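Side-chain contact in titin (Homo sapiens, PDB 6H4L), which is a giant muscle protein of the sarcomere, represented here by an immunoglobulin-like domain of its M-band segment, where it probably serves a structural role: residues 64-69 with 77-82. Residues are numbered along the deposited sequence; the frame is centred on the assembly and turned at random.
Sequences LTLEIL and GTYRAV
Ile68 lowers its CD1 methyl onto one face of the Tyr79 ring, 4.0 Å from the ring centroid and 21° off the normal, a CH-pi contact. The methyl is displaced toward the hydroxyl-bearing rim, and Ile68 CD1 lies 3.8 Å from Tyr79 CZ. The two side chains come from opposite directions. Leu66 meets the ring nearer its CB end, its side chain crossing that of Tyr79 at about a right angle, and Leu66 CD2 approaches Tyr79 CD1 obliquely at 3.5 Å. With CG of Tyr79 beside its backbone N and anti to the carbonyl carbon (chi1 -73°), the ring leans across toward strand 63-68, bringing its face under Ile68 and its flank beside Leu66. The hydroxyl at the far end is hydrogen-bonded to the carbonyl O of Asp75, in the loop between the two strands, so the ring is tied at its tip as well as packed. His44 stacks with the ring and Phe28 meets it at an inclined angle. No hydrogen bond links the two segments: strands 63-68 and 77-85 belong to different sheets, and the tyrosine joined to the preceding loop is the tyrosine corner of the I-set immunoglobulin beta-sandwich, packed here inside its core.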
ATOM      1  N   LEU A  64       1.179  -3.897   6.259  1.00 16.68           N
ATOM      2  CA  LEU A  64       1.799  -3.059   5.233  1.00 16.88           C
ATOM      3  C   LEU A  64       1.254  -1.656   5.401  1.00 20.01           C
ATOM      4  O   LEU A  64       0.042  -1.490   5.467  1.00 19.60           O
ATOM      5  CB  LEU A  64       1.423  -3.559   3.841  1.00 17.04           C
ATOM      6  CG  LEU A  64       1.626  -5.058   3.630  1.00 19.07           C
ATOM      7  CD1 LEU A  64       1.298  -5.364   2.176  1.00 20.98           C
ATOM      8  CD2 LEU A  64       3.051  -5.443   3.974  1.00 19.66           C
ATOM      9  N   THR A  65       2.131  -0.653   5.462  1.00 18.53           N
ATOM     10  CA  THR A  65       1.679   0.736   5.616  1.00 17.93           C
ATOM     11  C   THR A  65       2.357   1.584   4.557  1.00 22.21           C
ATOM     12  O   THR A  65       3.570   1.461   4.347  1.00 23.01           O
ATOM     13  CB  THR A  65       2.020   1.303   7.017  1.00 20.21           C
ATOM     14  OG1 THR A  65       1.483   0.432   8.033  1.00 23.36           O
ATOM     15  CG2 THR A  65       1.449   2.716   7.209  1.00 25.17           C
ATOM     16  N   LEU A  66       1.563   2.413   3.878  1.00 19.85           N
ATOM     17  CA  LEU A  66       2.089   3.444   2.984  1.00 17.38           C
ATOM     18  C   LEU A  66       1.779   4.768   3.638  1.00 20.73           C
ATOM     19  O   LEU A  66       0.645   5.017   4.022  1.00 24.38           O
ATOM     20  CB  LEU A  66       1.411   3.393   1.613  1.00 18.90           C
ATOM     21  CG  LEU A  66       1.756   4.571   0.674  1.00 21.53           C
ATOM     22  CD1 LEU A  66       3.225   4.511   0.303  1.00 25.94           C
ATOM     23  CD2 LEU A  66       0.885   4.547  -0.592  1.00 22.41           C
ATOM     24  N   GLU A  67       2.783   5.617   3.750  1.00 22.50           N
ATOM     25  CA  GLU A  67       2.566   6.915   4.347  1.00 22.21           C
ATOM     26  C   GLU A  67       2.899   7.976   3.305  1.00 26.95           C
ATOM     27  O   GLU A  67       3.950   7.912   2.673  1.00 26.27           O
ATOM     28  CB  GLU A  67       3.445   7.056   5.577  1.00 22.63           C
ATOM     29  CG  GLU A  67       3.377   8.418   6.234  1.00 29.83           C
ATOM     30  CD  GLU A  67       4.256   8.466   7.461  1.00 41.56           C
ATOM     31  OE1 GLU A  67       5.496   8.464   7.302  1.00 43.97           O
ATOM     32  OE2 GLU A  67       3.707   8.462   8.579  1.00 40.70           O
ATOM     33  N   ILE A  68       1.973   8.903   3.100  1.00 26.24           N
ATOM     34  CA  ILE A  68       2.183  10.018   2.171  1.00 25.36           C
ATOM     35  C   ILE A  68       2.132  11.294   2.990  1.00 30.24           C
ATOM     36  O   ILE A  68       1.146  11.543   3.689  1.00 29.77           O
ATOM     37  CB  ILE A  68       1.087  10.058   1.087  1.00 27.59           C
ATOM     38  CG1 ILE A  68       0.989   8.709   0.366  1.00 31.36           C
ATOM     39  CG2 ILE A  68       1.352  11.203   0.090  1.00 28.92           C
ATOM     40  CD1 ILE A  68      -0.432   8.220   0.190  1.00 40.94           C
ATOM     41  N   LEU A  69       3.195  12.092   2.924  1.00 31.20           N
ATOM     42  CA  LEU A  69       3.304  13.284   3.745  1.00 31.07           C
ATOM     43  C   LEU A  69       2.892  14.515   2.951  1.00 32.09           C
ATOM     44  O   LEU A  69       3.066  14.549   1.736  1.00 33.55           O
ATOM     45  CB  LEU A  69       4.745  13.471   4.214  1.00 37.33           C
ATOM     46  CG  LEU A  69       5.369  12.366   5.061  1.00 44.73           C
ATOM     47  CD1 LEU A  69       6.714  12.850   5.584  1.00 49.75           C
ATOM     48  CD2 LEU A  69       4.447  12.003   6.205  1.00 44.40           C
ATOM     49  N   GLY A  77      -5.798  10.020  -6.087  1.00 33.99           N
ATOM     50  CA  GLY A  77      -5.842   8.993  -7.106  1.00 36.49           C
ATOM     51  C   GLY A  77      -5.825   7.608  -6.508  1.00 33.98           C
ATOM     52  O   GLY A  77      -6.142   7.421  -5.328  1.00 36.30           O
ATOM     53  N   THR A  78      -5.432   6.634  -7.323  1.00 30.11           N
ATOM     54  CA  THR A  78      -5.449   5.235  -6.920  1.00 28.15           C
ATOM     55  C   THR A  78      -4.092   4.791  -6.406  1.00 32.62           C
ATOM     56  O   THR A  78      -3.078   4.960  -7.086  1.00 29.41           O
ATOM     57  CB  THR A  78      -5.851   4.337  -8.110  1.00 30.24           C
ATOM     58  OG1 THR A  78      -7.131   4.753  -8.609  1.00 36.51           O
ATOM     59  CG2 THR A  78      -5.904   2.873  -7.694  1.00 30.09           C
ATOM     60  N   TYR A  79      -4.078   4.214  -5.203  1.00 26.11           N
ATOM     61  CA  TYR A  79      -2.865   3.632  -4.648  1.00 22.03           C
ATOM     62  C   TYR A  79      -3.059   2.141  -4.597  1.00 20.81           C
ATOM     63  O   TYR A  79      -4.107   1.674  -4.155  1.00 27.76           O
ATOM     64  CB  TYR A  79      -2.564   4.193  -3.255  1.00 23.21           C
ATOM     65  CG  TYR A  79      -2.066   5.619  -3.339  1.00 25.44           C
ATOM     66  CD1 TYR A  79      -0.705   5.895  -3.433  1.00 22.32           C
ATOM     67  CD2 TYR A  79      -2.958   6.674  -3.361  1.00 25.18           C
ATOM     68  CE1 TYR A  79      -0.245   7.204  -3.540  1.00 26.50           C
ATOM     69  CE2 TYR A  79      -2.505   7.992  -3.468  1.00 28.04           C
ATOM     70  CZ  TYR A  79      -1.149   8.237  -3.549  1.00 29.25           C
ATOM     71  OH  TYR A  79      -0.684   9.530  -3.652  1.00 32.47           O
ATOM     72  N   ARG A  80      -2.052   1.410  -5.066  1.00 19.98           N
ATOM     73  CA  ARG A  80      -2.142  -0.045  -5.128  1.00 21.74           C
ATOM     74  C   ARG A  80      -0.923  -0.700  -4.489  1.00 23.81           C
ATOM     75  O   ARG A  80       0.212  -0.269  -4.717  1.00 22.03           O
ATOM     76  CB  ARG A  80      -2.262  -0.486  -6.595  1.00 21.19           C
ATOM     77  CG  ARG A  80      -2.198  -2.001  -6.794  1.00 20.77           C
ATOM     78  CD  ARG A  80      -2.209  -2.382  -8.268  1.00 23.26           C
ATOM     79  NE  ARG A  80      -3.451  -2.027  -8.947  1.00 27.47           N
ATOM     80  CZ  ARG A  80      -4.487  -2.849  -9.083  1.00 28.12           C
ATOM     81  NH1 ARG A  80      -4.443  -4.068  -8.553  1.00 26.99           N
ATOM     82  NH2 ARG A  80      -5.572  -2.451  -9.738  1.00 34.65           N
ATOM     83  N   ALA A  81      -1.159  -1.752  -3.701  1.00 17.85           N
ATOM     84  CA  ALA A  81      -0.088  -2.598  -3.194  1.00 19.51           C
ATOM     85  C   ALA A  81      -0.141  -3.909  -3.952  1.00 19.64           C
ATOM     86  O   ALA A  81      -1.228  -4.433  -4.191  1.00 20.63           O
ATOM     87  CB  ALA A  81      -0.257  -2.859  -1.699  1.00 17.74           C
ATOM     88  N   VAL A  82       1.020  -4.428  -4.327  1.00 15.57           N
ATOM     89  CA  VAL A  82       1.103  -5.757  -4.932  1.00 16.96           C
ATOM     90  C   VAL A  82       2.050  -6.606  -4.096  1.00 20.08           C
ATOM     91  O   VAL A  82       3.192  -6.207  -3.864  1.00 20.08           O
ATOM     92  CB  VAL A  82       1.626  -5.671  -6.361  1.00 21.05           C
ATOM     93  CG1 VAL A  82       1.724  -7.066  -6.987  1.00 23.10           C
ATOM     94  CG2 VAL A  82       0.718  -4.760  -7.185  1.00 24.27           C
TER